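Local coordinates for protein pyruvate kinase (Pyrobaculum aerophilum, PDB 3QTG) that catalyses the last step of glycolysis, the transfer of phosphate from phosphoenolpyruvate to ADP that yields pyruvate and ATP, with the aid of a divalent metal cation, at residues V237-L240 / E241-V244; I268-R271 / R272-T276; L319-T322 / N323-S327; W337-R340 / I341-V345; A387-I390 / A391-P395. All coordinates share one frame; numbering follows the deposited sequence.

Interaction 1 of 5, residues V237-L240 / E241-V244; sequences VNNL and EELV
This is a local contact, one helical turn apart (i to i+4), at the N-terminus of helix 240-245: Asn239 and Leu240 meet Leu243 and Val244 where the chain kinks after helix 234-238 on its way from barrel strand 226-231 to strand 249-253 of the TIM barrel. Asn239 sits at the N-cap position, but its side chain makes no capping bond. The regular helical bonds begin here, Leu243 N donating to Asn239 O at 3.0 Å and Val244 N to Leu240 O at 2.8 Å with an N-H...O angle of 166°. CG of Asn239 stands anti to the backbone N (chi1 -158°), which carries the amide along the new helix. There OD1 lies 3.9 Å from Glu242 CB, and ND2 passes 4.1 Å from Leu243 CG while donating to the carbonyl of Lys206. Leu240 CD1 rests 3.8 Å from Val244 CG2, and Leu240 also packs on Ile231 of the barrel wall and on Thr276 of helix 266-279. Glu241 reaches the end of that helix, with a salt bridge to Lys279 and a hydrogen bond to Tyr280. Leu240 and Val244 thus add apolar packing, while the polar ends of Asn239 and Glu241 are each bonded outside the turn, tying the kink to its surroundings.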
loop_
_atom_site.group_PDB
_atom_site.type_symbol
_atom_site.label_atom_id
_atom_site.label_comp_id
_atom_site.label_asym_id
_atom_site.label_seq_id
_atom_site.Cartn_x
_atom_site.Cartn_y
_atom_site.Cartn_z
ATOM N N VAL A 237 -10.293 11.096 29.996
ATOM C CA VAL A 237 -10.129 11.294 28.569
ATOM C C VAL A 237 -8.863 12.111 28.241
ATOM O O VAL A 237 -8.172 11.787 27.312
ATOM C CB VAL A 237 -11.426 11.850 27.880
ATOM C CG1 VAL A 237 -11.186 12.122 26.365
ATOM C CG2 VAL A 237 -12.595 10.882 28.077
ATOM N N ASN A 238 -8.544 13.149 29.010
ATOM C CA ASN A 238 -7.305 13.913 28.745
ATOM C C ASN A 238 -6.002 13.156 29.082
ATOM O O ASN A 238 -4.931 13.530 28.607
ATOM C CB ASN A 238 -7.331 15.278 29.443
ATOM C CG ASN A 238 -8.568 16.104 29.079
ATOM O OD1 ASN A 238 -9.043 16.106 27.924
ATOM N ND2 ASN A 238 -9.094 16.810 30.062
ATOM N N ASN A 239 -6.109 12.109 29.896
ATOM C CA ASN A 239 -4.979 11.233 30.269
ATOM C C ASN A 239 -5.142 9.792 29.698
ATOM O O ASN A 239 -4.662 8.807 30.275
ATOM C CB ASN A 239 -4.844 11.196 31.798
ATOM C CG ASN A 239 -3.454 10.782 32.263
ATOM O OD1 ASN A 239 -2.450 11.075 31.613
ATOM N ND2 ASN A 239 -3.394 10.106 33.403
ATOM N N LEU A 240 -5.796 9.692 28.546
ATOM C CA LEU A 240 -6.173 8.393 27.961
ATOM C C LEU A 240 -4.984 7.503 27.575
ATOM O O LEU A 240 -4.955 6.323 27.934
ATOM C CB LEU A 240 -7.103 8.608 26.760
ATOM C CG LEU A 240 -7.903 7.419 26.230
ATOM C CD1 LEU A 240 -8.759 6.802 27.323
ATOM C CD2 LEU A 240 -8.767 7.911 25.084
ATOM N N GLU A 241 -4.013 8.081 26.862
ATOM C CA GLU A 241 -2.775 7.382 26.476
ATOM C C GLU A 241 -2.165 6.560 27.617
ATOM O O GLU A 241 -1.964 5.338 27.487
ATOM C CB GLU A 241 -1.739 8.375 25.950
ATOM C CG GLU A 241 -2.100 9.014 24.610
ATOM C CD GLU A 241 -1.882 8.073 23.439
ATOM O OE1 GLU A 241 -0.799 7.458 23.366
ATOM O OE2 GLU A 241 -2.787 7.952 22.580
ATOM N N GLU A 242 -1.898 7.235 28.733
ATOM C CA GLU A 242 -1.256 6.611 29.894
ATOM C C GLU A 242 -2.183 5.698 30.672
ATOM O O GLU A 242 -1.760 4.651 31.156
ATOM C CB GLU A 242 -0.656 7.678 30.824
ATOM C CG GLU A 242 0.432 8.538 30.127
ATOM C CD GLU A 242 1.732 7.762 29.880
ATOM O OE1 GLU A 242 2.583 7.736 30.802
ATOM O OE2 GLU A 242 1.905 7.187 28.774
ATOM N N LEU A 243 -3.448 6.090 30.791
ATOM C CA LEU A 243 -4.426 5.274 31.496
ATOM C C LEU A 243 -4.688 3.949 30.784
ATOM O O LEU A 243 -4.831 2.915 31.430
ATOM C CB LEU A 243 -5.753 6.027 31.680
ATOM C CG LEU A 243 -5.910 6.918 32.914
ATOM C CD1 LEU A 243 -7.292 7.530 32.913
ATOM C CD2 LEU A 243 -5.689 6.134 34.194
ATOM N N VAL A 244 -4.795 4.000 29.459
ATOM C CA VAL A 244 -5.009 2.791 28.677
ATOM C C VAL A 244 -3.832 1.848 28.895
ATOM O O VAL A 244 -4.040 0.685 29.216
ATOM C CB VAL A 244 -5.262 3.103 27.174
ATOM C CG1 VAL A 244 -5.079 1.860 26.321
ATOM C CG2 VAL A 244 -6.671 3.693 26.996
#

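Interaction 2 of 5, residues I268-R271 / R272-T276; sequences IVQR and RIVHT
His275 and Arg271 meet one turn apart on helix 266-279, joined by both backbone and side chain. His275 N donates to Arg271 O at 2.8 Å in a nearly straight bond (173°), and Arg271 CG lies over one face of the imidazole, 3.8 Å from the ring centroid, a CH-pi contact offset toward the rim. In Arg271, CG opposite the backbone N (chi1 -172°) sends the chain alongside the imidazole, pointing the same way, before the bend at chi3. Its guanidinium is spent on the second subunit, NH2 bonding Ser313 OG and NH1 the carbonyl of Glu346 there. The same i to i+4 pattern satisfies the carbonyls before it: Ile268 O takes Arg272 N, Val269 O takes Ile273 N at 2.9 Å, and Gln270 O takes Val274 N. This helix belongs to the outer layer of the TIM barrel, between strands 249-253 and 284-287, and its inward residue Ile273 packs on Val250 and Val252. Arg272 O has two donors, Thr276 N and Thr276 OG1, which approach from opposite faces of the carbonyl plane. The bond from Thr276 OG1 to Arg272 O is 2.8 Å long and satisfies the hydroxyl of this buried threonine within its own helix. Gln270 is likewise paired at both ends of its amide, OE1 with Arg254 and NE2 with Thr311. Apolar contact fills the side toward helices 234-238 and 240-245, with Val269 CG1 3.9 Å from Ile273 CD1. The Arg272 guanidinium folds back along the helix, bringing NH1 edge-on to within 3.9 Å of Ile268 CG2.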
loop_
_atom_site.group_PDB
_atom_site.type_symbol
_atom_site.label_atom_id
_atom_site.label_comp_id
_atom_site.label_asym_id
_atom_site.label_seq_id
_atom_site.Cartn_x
_atom_site.Cartn_y
_atom_site.Cartn_z
ATOM N N ILE A 268 -17.854 10.885 19.420
ATOM C CA ILE A 268 -16.437 11.084 19.157
ATOM C C ILE A 268 -15.520 10.620 20.324
ATOM O O ILE A 268 -14.459 10.044 20.088
ATOM C CB ILE A 268 -16.153 12.538 18.656
ATOM C CG1 ILE A 268 -16.163 12.570 17.124
ATOM C CG2 ILE A 268 -14.810 13.092 19.165
ATOM C CD1 ILE A 268 -15.564 11.285 16.472
ATOM N N VAL A 269 -15.952 10.840 21.566
ATOM C CA VAL A 269 -15.187 10.424 22.736
ATOM C C VAL A 269 -15.160 8.888 22.846
ATOM O O VAL A 269 -14.106 8.316 23.056
ATOM C CB VAL A 269 -15.702 11.121 24.061
ATOM C CG1 VAL A 269 -15.114 10.483 25.288
ATOM C CG2 VAL A 269 -15.387 12.612 24.053
ATOM N N GLN A 270 -16.315 8.234 22.683
ATOM C CA GLN A 270 -16.385 6.779 22.592
ATOM C C GLN A 270 -15.424 6.245 21.527
ATOM O O GLN A 270 -14.660 5.310 21.770
ATOM C CB GLN A 270 -17.809 6.323 22.262
ATOM C CG GLN A 270 -17.917 4.804 22.078
ATOM C CD GLN A 270 -19.351 4.313 21.905
ATOM O OE1 GLN A 270 -20.281 4.808 22.559
ATOM N NE2 GLN A 270 -19.538 3.342 21.024
ATOM N N ARG A 271 -15.474 6.839 20.338
ATOM C CA ARG A 271 -14.603 6.398 19.257
ATOM C C ARG A 271 -13.138 6.538 19.655
ATOM O O ARG A 271 -12.357 5.619 19.449
ATOM C CB ARG A 271 -14.916 7.177 17.974
ATOM C CG ARG A 271 -14.208 6.680 16.771
ATOM C CD ARG A 271 -14.384 7.650 15.603
ATOM N NE ARG A 271 -15.688 7.517 14.969
ATOM C CZ ARG A 271 -16.023 8.121 13.831
ATOM N NH1 ARG A 271 -15.150 8.903 13.208
ATOM N NH2 ARG A 271 -17.229 7.936 13.309
ATOM N N ARG A 272 -12.769 7.673 20.246
ATOM C CA ARG A 272 -11.382 7.884 20.653
ATOM C C ARG A 272 -10.901 6.893 21.740
ATOM O O ARG A 272 -9.765 6.414 21.680
ATOM C CB ARG A 272 -11.115 9.355 21.037
ATOM C CG ARG A 272 -9.801 9.574 21.820
ATOM C CD ARG A 272 -9.235 11.030 21.705
ATOM N NE ARG A 272 -9.895 11.977 22.618
ATOM C CZ ARG A 272 -10.928 12.765 22.294
ATOM N NH1 ARG A 272 -11.452 12.733 21.067
ATOM N NH2 ARG A 272 -11.447 13.584 23.206
ATOM N N ILE A 273 -11.756 6.571 22.711
ATOM C CA ILE A 273 -11.397 5.558 23.715
ATOM C C ILE A 273 -11.166 4.175 23.087
ATOM O O ILE A 273 -10.195 3.471 23.424
ATOM C CB ILE A 273 -12.432 5.436 24.873
ATOM C CG1 ILE A 273 -12.545 6.757 25.670
ATOM C CG2 ILE A 273 -12.015 4.285 25.794
ATOM C CD1 ILE A 273 -13.888 6.989 26.382
ATOM N N VAL A 274 -12.082 3.793 22.190
ATOM C CA VAL A 274 -12.035 2.502 21.488
ATOM C C VAL A 274 -10.806 2.404 20.559
ATOM O O VAL A 274 -10.056 1.441 20.646
ATOM C CB VAL A 274 -13.337 2.210 20.702
ATOM C CG1 VAL A 274 -13.207 0.902 19.886
ATOM C CG2 VAL A 274 -14.538 2.116 21.659
ATOM N N HIS A 275 -10.587 3.413 19.722
ATOM C CA HIS A 275 -9.382 3.490 18.883
ATOM C C HIS A 275 -8.076 3.383 19.705
ATOM O O HIS A 275 -7.186 2.615 19.383
ATOM C CB HIS A 275 -9.424 4.763 18.032
ATOM C CG HIS A 275 -10.381 4.675 16.872
ATOM N ND1 HIS A 275 -11.348 3.688 16.772
ATOM C CD2 HIS A 275 -10.523 5.454 15.768
ATOM C CE1 HIS A 275 -12.037 3.865 15.657
ATOM N NE2 HIS A 275 -11.559 4.930 15.030
ATOM N N THR A 276 -7.994 4.117 20.805
ATOM C CA THR A 276 -6.822 4.067 21.660
ATOM C C THR A 276 -6.571 2.704 22.304
ATOM O O THR A 276 -5.418 2.233 22.335
ATOM C CB THR A 276 -6.874 5.205 22.686
ATOM O OG1 THR A 276 -6.988 6.432 21.963
ATOM C CG2 THR A 276 -5.629 5.244 23.555
#

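Interaction 3 of 5, residues L319-T322 / N323-S327; sequences LWLT and NETAS
Thr322 O is gripped by two backbone donors of the short helix that follows it. Ala326 N lies in the carbonyl plane at 2.9 Å, whereas Thr325 N comes from above that plane at 3.2 Å. The other polar end of the same residue is held as well: Thr322 N donates to Glu324 OE1 at 2.7 Å, meeting the carboxylate on its syn side but 31° out of its plane. A bend at chi2 (96°) curls the Glu324 chain back to make this bond, while OE2 accepts from the backbone N atoms of Leu290 and Leu291. The buried carboxylate therefore bridges two loops at the C-terminal mouth of the TIM barrel, where strand 318-321, last of the eight, runs into helix 323-326. The Thr322 side chain lies close to those of Arg46 and Thr288, which by similarity bind substrate, consistent with the glutamate fixing the backbone next to that probable pocket. Leu321 crosses Thr325 at about a right angle, its CD1 3.7 Å from Thr325 CG2. Thr325 OG1 bonds the carbonyl of Thr22 on strand 18-22, where the barrel closes.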
loop_
_atom_site.group_PDB
_atom_site.type_symbol
_atom_site.label_atom_id
_atom_site.label_comp_id
_atom_site.label_asym_id
_atom_site.label_seq_id
_atom_site.Cartn_x
_atom_site.Cartn_y
_atom_site.Cartn_z
ATOM N N LEU A 319 -19.852 -5.891 25.342
ATOM C CA LEU A 319 -20.904 -4.915 25.645
ATOM C C LEU A 319 -21.553 -5.307 26.969
ATOM O O LEU A 319 -21.885 -6.476 27.189
ATOM C CB LEU A 319 -21.962 -4.825 24.529
ATOM C CG LEU A 319 -21.503 -4.474 23.087
ATOM C CD1 LEU A 319 -22.603 -4.730 22.077
ATOM C CD2 LEU A 319 -21.021 -3.035 22.941
ATOM N N TRP A 320 -21.706 -4.329 27.859
ATOM C CA TRP A 320 -22.163 -4.598 29.214
ATOM C C TRP A 320 -23.530 -3.960 29.418
ATOM O O TRP A 320 -23.666 -2.748 29.348
ATOM C CB TRP A 320 -21.178 -3.991 30.220
ATOM C CG TRP A 320 -19.779 -4.561 30.213
ATOM C CD1 TRP A 320 -19.204 -5.372 29.265
ATOM C CD2 TRP A 320 -18.778 -4.351 31.217
ATOM N NE1 TRP A 320 -17.916 -5.683 29.627
ATOM C CE2 TRP A 320 -17.633 -5.076 30.827
ATOM C CE3 TRP A 320 -18.750 -3.639 32.427
ATOM C CZ2 TRP A 320 -16.454 -5.094 31.596
ATOM C CZ3 TRP A 320 -17.577 -3.653 33.182
ATOM C CH2 TRP A 320 -16.443 -4.369 32.759
ATOM N N LEU A 321 -24.539 -4.778 29.662
ATOM C CA LEU A 321 -25.840 -4.277 30.102
ATOM C C LEU A 321 -25.808 -3.998 31.593
ATOM O O LEU A 321 -25.239 -4.776 32.368
ATOM C CB LEU A 321 -26.933 -5.300 29.784
ATOM C CG LEU A 321 -27.085 -5.757 28.326
ATOM C CD1 LEU A 321 -28.272 -6.707 28.150
ATOM C CD2 LEU A 321 -27.200 -4.563 27.385
ATOM N N THR A 322 -26.422 -2.887 32.003
ATOM C CA THR A 322 -26.460 -2.534 33.415
ATOM C C THR A 322 -27.890 -2.580 33.965
ATOM O O THR A 322 -28.355 -3.661 34.327
ATOM C CB THR A 322 -25.688 -1.221 33.710
ATOM O OG1 THR A 322 -26.146 -0.185 32.835
ATOM C CG2 THR A 322 -24.194 -1.438 33.457
ATOM N N ASN A 323 -28.580 -1.436 34.008
ATOM C CA ASN A 323 -29.964 -1.353 34.517
ATOM C C ASN A 323 -30.941 -2.259 33.809
ATOM O O ASN A 323 -31.882 -2.776 34.440
ATOM C CB ASN A 323 -30.487 0.060 34.395
ATOM C CG ASN A 323 -29.556 1.078 34.997
ATOM O OD1 ASN A 323 -29.083 1.976 34.295
ATOM N ND2 ASN A 323 -29.279 0.950 36.293
ATOM N N GLU A 324 -30.720 -2.424 32.499
ATOM C CA GLU A 324 -31.535 -3.250 31.602
ATOM C C GLU A 324 -31.759 -4.645 32.160
ATOM O O GLU A 324 -32.788 -5.273 31.892
ATOM C CB GLU A 324 -30.855 -3.405 30.221
ATOM C CG GLU A 324 -30.572 -2.122 29.466
ATOM C CD GLU A 324 -29.161 -1.585 29.656
ATOM O OE1 GLU A 324 -28.588 -1.738 30.760
ATOM O OE2 GLU A 324 -28.619 -0.988 28.696
ATOM N N THR A 325 -30.777 -5.143 32.901
ATOM C CA THR A 325 -30.862 -6.475 33.495
ATOM C C THR A 325 -30.916 -6.437 35.030
ATOM O O THR A 325 -31.526 -7.305 35.651
ATOM C CB THR A 325 -29.702 -7.399 33.010
ATOM O OG1 THR A 325 -28.443 -6.878 33.454
ATOM C CG2 THR A 325 -29.700 -7.533 31.466
ATOM N N ALA A 326 -30.290 -5.425 35.630
ATOM C CA ALA A 326 -30.184 -5.330 37.081
ATOM C C ALA A 326 -31.542 -5.046 37.745
ATOM O O ALA A 326 -31.919 -5.721 38.706
ATOM C CB ALA A 326 -29.158 -4.272 37.484
ATOM N N SER A 327 -32.275 -4.071 37.208
ATOM C CA SER A 327 -33.465 -3.532 37.871
ATOM C C SER A 327 -34.687 -3.423 36.964
ATOM O O SER A 327 -35.783 -3.119 37.434
ATOM C CB SER A 327 -33.136 -2.162 38.479
ATOM O OG SER A 327 -32.560 -1.296 37.512
#

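Interaction 4 of 5, residues W337-R340 / I341-V345; sequences WLSR and ILMNV
At the edge of the Trp337 indole, near its plane, Ile341 CG1 approaches Trp337 CE3 to 4.2 Å. One face of the same ring is covered from within 337-340 by the guanidinium of Arg340: Arg340 CZ sits 3.9 Å above the plane of the Trp337 ring, over its centre, and Trp337 CE2 in turn lies over the middle of the guanidinium. All three residues belong to helix 331-343, which follows the last strand of the TIM barrel and packs against strands 318-321 and 18-22, where the barrel closes. Arg340 leaves the backbone with CG anti to N (chi1 -171°), and the bend at chi3 turns its flat end over the tryptophan. Trp337 also touches Leu263 of the second subunit and Arg340 touches Asp264 there, which places the pair at the interface with that subunit.

Another flank, toward the barrel, is apolar. Leu338 and Leu342, one turn apart with Leu338 CG 4.3 Å from Leu342 CD1, both pack on Leu319 of the barrel wall. Backbone bonds run regularly through Ile341 N to Trp337 O and Leu342 N to Leu338 O, at 3.0 and 3.1 Å. Then the pattern frays. Met343 N bonds Ser339 O at 3.2 Å and makes only a weak second bond to Arg340 O. Ser339 turns its hydroxyl to Arg19, while the Met343 chain lies extended, its CE 4.1 Å from Ser339 OG. Asn344 ND2, whose stronger partner is Asp264 OD2 of the second subunit, adds a weak bond to Arg340 O at 2.8 Å with an N-H...O angle of just 123°.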
loop_
_atom_site.group_PDB
_atom_site.type_symbol
_atom_site.label_atom_id
_atom_site.label_comp_id
_atom_site.label_asym_id
_atom_site.label_seq_id
_atom_site.Cartn_x
_atom_site.Cartn_y
_atom_site.Cartn_z
ATOM N N TRP A 337 -32.188 -9.921 23.106
ATOM C CA TRP A 337 -32.018 -8.917 22.050
ATOM C C TRP A 337 -30.564 -8.490 21.805
ATOM O O TRP A 337 -30.174 -8.282 20.656
ATOM C CB TRP A 337 -32.898 -7.703 22.312
ATOM C CG TRP A 337 -34.232 -7.843 21.675
ATOM C CD1 TRP A 337 -35.409 -8.202 22.284
ATOM C CD2 TRP A 337 -34.540 -7.652 20.292
ATOM N NE1 TRP A 337 -36.421 -8.232 21.368
ATOM C CE2 TRP A 337 -35.923 -7.902 20.136
ATOM C CE3 TRP A 337 -33.785 -7.280 19.170
ATOM C CZ2 TRP A 337 -36.572 -7.795 18.898
ATOM C CZ3 TRP A 337 -34.429 -7.181 17.933
ATOM C CH2 TRP A 337 -35.810 -7.438 17.810
ATOM N N LEU A 338 -29.771 -8.375 22.875
ATOM C CA LEU A 338 -28.324 -8.128 22.741
ATOM C C LEU A 338 -27.632 -9.154 21.824
ATOM O O LEU A 338 -26.954 -8.799 20.849
ATOM C CB LEU A 338 -27.635 -8.115 24.111
ATOM C CG LEU A 338 -26.154 -7.732 24.016
ATOM C CD1 LEU A 338 -25.953 -6.385 23.247
ATOM C CD2 LEU A 338 -25.490 -7.687 25.394
ATOM N N SER A 339 -27.838 -10.424 22.154
ATOM C CA SER A 339 -27.225 -11.558 21.475
ATOM C C SER A 339 -27.693 -11.693 20.027
ATOM O O SER A 339 -26.897 -11.989 19.129
ATOM C CB SER A 339 -27.557 -12.829 22.266
ATOM O OG SER A 339 -26.713 -13.886 21.907
ATOM N N ARG A 340 -28.988 -11.475 19.819
ATOM C CA ARG A 340 -29.603 -11.494 18.499
ATOM C C ARG A 340 -29.007 -10.411 17.578
ATOM O O ARG A 340 -28.641 -10.704 16.444
ATOM C CB ARG A 340 -31.109 -11.293 18.652
ATOM C CG ARG A 340 -31.913 -11.505 17.392
ATOM C CD ARG A 340 -33.381 -11.125 17.622
ATOM N NE ARG A 340 -33.853 -11.461 18.975
ATOM C CZ ARG A 340 -35.133 -11.648 19.301
ATOM N NH1 ARG A 340 -36.077 -11.538 18.365
ATOM N NH2 ARG A 340 -35.472 -11.953 20.558
ATOM N N ILE A 341 -28.913 -9.173 18.068
ATOM C CA ILE A 341 -28.294 -8.064 17.303
ATOM C C ILE A 341 -26.857 -8.374 16.910
ATOM O O ILE A 341 -26.442 -8.080 15.794
ATOM C CB ILE A 341 -28.325 -6.706 18.067
ATOM C CG1 ILE A 341 -29.775 -6.229 18.272
ATOM C CG2 ILE A 341 -27.469 -5.624 17.309
ATOM C CD1 ILE A 341 -29.957 -5.186 19.375
ATOM N N LEU A 342 -26.105 -8.960 17.837
ATOM C CA LEU A 342 -24.695 -9.276 17.618
ATOM C C LEU A 342 -24.501 -10.306 16.506
ATOM O O LEU A 342 -23.541 -10.224 15.723
ATOM C CB LEU A 342 -24.015 -9.729 18.925
ATOM C CG LEU A 342 -23.909 -8.648 20.013
ATOM C CD1 LEU A 342 -23.193 -9.143 21.276
ATOM C CD2 LEU A 342 -23.262 -7.392 19.480
ATOM N N MET A 343 -25.424 -11.264 16.429
ATOM C CA MET A 343 -25.386 -12.282 15.387
ATOM C C MET A 343 -25.521 -11.681 13.994
ATOM O O MET A 343 -25.169 -12.312 13.007
ATOM C CB MET A 343 -26.449 -13.361 15.638
ATOM C CG MET A 343 -26.130 -14.200 16.868
ATOM S SD MET A 343 -27.282 -15.550 17.178
ATOM C CE MET A 343 -26.486 -16.329 18.603
ATOM N N ASN A 344 -26.003 -10.447 13.924
ATOM C CA ASN A 344 -26.148 -9.749 12.649
ATOM C C ASN A 344 -24.961 -8.870 12.276
ATOM O O ASN A 344 -24.874 -8.423 11.134
ATOM C CB ASN A 344 -27.414 -8.887 12.656
ATOM C CG ASN A 344 -28.670 -9.714 12.622
ATOM O OD1 ASN A 344 -29.115 -10.150 11.551
ATOM N ND2 ASN A 344 -29.245 -9.964 13.807
ATOM N N VAL A 345 -24.071 -8.610 13.231
ATOM C CA VAL A 345 -22.999 -7.623 13.042
ATOM C C VAL A 345 -22.018 -7.981 11.907
ATOM O O VAL A 345 -21.568 -9.108 11.799
ATOM C CB VAL A 345 -22.248 -7.296 14.374
ATOM C CG1 VAL A 345 -21.073 -6.368 14.133
ATOM C CG2 VAL A 345 -23.198 -6.637 15.367
#

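Interaction 5 of 5, residues A387-I390 / A391-P395; sequences ARRI and AKFRP
Helix 385-391 of the alpha/beta domain runs out into a type I beta turn, Ala391 to Arg394, and across this junction Ile390, Arg389 and Ala387 meet the turn and the proline after it. The last helical bonds are Ala391 N to Ala387 O and Lys392 N to Arg388 O. Phe393 N then switches to Ile390 O, three residues back, at 3.1 Å and from well above the carbonyl plane. Inside the turn Ala391 O takes two donors from opposite faces of its plane, Arg394 N at 2.8 Å and Arg394 NH1 at 3.0 Å. The arginine side chain thus braces the turn it ends, while NH2 forms a salt bridge with Asp317 and NE bonds the carbonyl of Gly315, linking this domain to the segment just before the last barrel strand.

Arg389 and Lys392 lie alongside each other, pointing the same way, with Arg389 NH2 and Lys392 NZ 4.2 Å apart. Both make salt bridges to Asp360 OD1, so the shared carboxylate probably offsets their like charges. Lys392 CG sits between its backbone N and carbonyl carbon (chi1 73°), which brings it against Arg389 O. On the buried side Ile390 packs on strand 376-380 and on Val367 of helix 358-373. The Ile390 and Pro395 side chains cross at about a right angle, Ile390 CG2 4.1 Å from Pro395 CG.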
loop_
_atom_site.group_PDB
_atom_site.type_symbol
_atom_site.label_atom_id
_atom_site.label_comp_id
_atom_site.label_asym_id
_atom_site.label_seq_id
_atom_site.Cartn_x
_atom_site.Cartn_y
_atom_site.Cartn_z
ATOM N N ALA A 387 -3.290 -16.368 23.886
ATOM C CA ALA A 387 -4.694 -16.278 23.462
ATOM C C ALA A 387 -5.113 -14.825 23.332
ATOM O O ALA A 387 -5.674 -14.423 22.313
ATOM C CB ALA A 387 -5.605 -17.010 24.443
ATOM N N ARG A 388 -4.826 -14.039 24.370
ATOM C CA ARG A 388 -4.994 -12.579 24.326
ATOM C C ARG A 388 -4.191 -11.869 23.224
ATOM O O ARG A 388 -4.693 -10.935 22.593
ATOM C CB ARG A 388 -4.656 -11.961 25.685
ATOM C CG ARG A 388 -5.749 -12.182 26.742
ATOM C CD ARG A 388 -5.287 -11.651 28.111
ATOM N NE ARG A 388 -6.077 -12.221 29.207
ATOM C CZ ARG A 388 -7.115 -11.598 29.757
ATOM N NH1 ARG A 388 -7.475 -10.387 29.321
ATOM N NH2 ARG A 388 -7.790 -12.172 30.748
ATOM N N ARG A 389 -2.946 -12.280 23.004
ATOM C CA ARG A 389 -2.165 -11.644 21.957
ATOM C C ARG A 389 -2.784 -11.908 20.566
ATOM O O ARG A 389 -2.761 -11.049 19.705
ATOM C CB ARG A 389 -0.702 -12.071 22.015
ATOM C CG ARG A 389 0.193 -11.308 21.033
ATOM C CD ARG A 389 1.634 -11.813 21.034
ATOM N NE ARG A 389 2.120 -12.085 22.381
ATOM C CZ ARG A 389 2.592 -11.173 23.221
ATOM N NH1 ARG A 389 2.983 -11.547 24.441
ATOM N NH2 ARG A 389 2.671 -9.893 22.857
ATOM N N ILE A 390 -3.350 -13.087 20.365
ATOM C CA ILE A 390 -4.036 -13.397 19.114
ATOM C C ILE A 390 -5.291 -12.549 18.973
ATOM O O ILE A 390 -5.511 -11.949 17.914
ATOM C CB ILE A 390 -4.365 -14.920 18.968
ATOM C CG1 ILE A 390 -3.106 -15.685 18.521
ATOM C CG2 ILE A 390 -5.499 -15.143 17.949
ATOM C CD1 ILE A 390 -3.093 -17.121 18.946
ATOM N N ALA A 391 -6.096 -12.505 20.040
ATOM C CA ALA A 391 -7.364 -11.765 20.035
ATOM C C ALA A 391 -7.228 -10.302 19.672
ATOM O O ALA A 391 -8.106 -9.740 19.007
ATOM C CB ALA A 391 -8.100 -11.912 21.377
ATOM N N LYS A 392 -6.140 -9.672 20.103
ATOM C CA LYS A 392 -6.018 -8.219 19.898
ATOM C C LYS A 392 -5.856 -7.869 18.436
ATOM O O LYS A 392 -6.069 -6.721 18.061
ATOM C CB LYS A 392 -4.890 -7.605 20.727
ATOM C CG LYS A 392 -3.500 -7.912 20.243
ATOM C CD LYS A 392 -2.473 -7.451 21.255
ATOM C CE LYS A 392 -1.115 -7.387 20.591
ATOM N NZ LYS A 392 -0.081 -7.044 21.575
ATOM N N PHE A 393 -5.472 -8.856 17.615
ATOM C CA PHE A 393 -5.367 -8.625 16.176
ATOM C C PHE A 393 -6.671 -8.920 15.490
ATOM O O PHE A 393 -6.726 -8.892 14.275
ATOM C CB PHE A 393 -4.204 -9.416 15.541
ATOM C CG PHE A 393 -2.851 -8.944 16.002
ATOM C CD1 PHE A 393 -2.292 -7.777 15.486
ATOM C CD2 PHE A 393 -2.160 -9.643 16.985
ATOM C CE1 PHE A 393 -1.044 -7.334 15.934
ATOM C CE2 PHE A 393 -0.930 -9.220 17.421
ATOM C CZ PHE A 393 -0.368 -8.061 16.884
ATOM N N ARG A 394 -7.718 -9.213 16.269
ATOM C CA ARG A 394 -9.088 -9.275 15.745
ATOM C C ARG A 394 -9.296 -10.344 14.654
ATOM O O ARG A 394 -9.754 -10.042 13.539
ATOM C CB ARG A 394 -9.572 -7.880 15.297
ATOM C CG ARG A 394 -9.757 -6.868 16.470
ATOM C CD ARG A 394 -10.772 -7.397 17.472
ATOM N NE ARG A 394 -11.160 -6.479 18.558
ATOM C CZ ARG A 394 -10.653 -6.519 19.780
ATOM N NH1 ARG A 394 -9.705 -7.399 20.033
ATOM N NH2 ARG A 394 -11.082 -5.678 20.745
ATOM N N PRO A 395 -8.993 -11.615 14.988
ATOM C CA PRO A 395 -9.342 -12.703 14.040
ATOM C C PRO A 395 -10.853 -12.709 13.820
ATOM O O PRO A 395 -11.608 -12.349 14.737
ATOM C CB PRO A 395 -8.911 -13.964 14.782
ATOM C CG PRO A 395 -8.891 -13.508 16.301
ATOM C CD PRO A 395 -8.395 -12.121 16.237
#

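How the interactions relate
Interactions 1 to 4 belong to the TIM barrel and its surrounding helices, and interaction 5 to the alpha/beta domain. Interactions 1, 2 and 5 are only partly buried. Interactions 1 and 2 pack together, Leu240 CD2 lying 3.8 Å from Arg272 CG, and so join successive helices of the outer layer. Interactions 3 and 4 also touch, through leucines between the last barrel strand and its following helix. Interaction 3 is buried near the probable substrate pocket and relies on a carboxylate gripping backbone; interaction 4, also largely buried, adds an arginine over an indole. Interactions 2 and 4 both reach the second subunit. Interaction 5, away from the annotated sites, pairs Arg389 and Lys392 with Asp360 and Arg394 with Asp317.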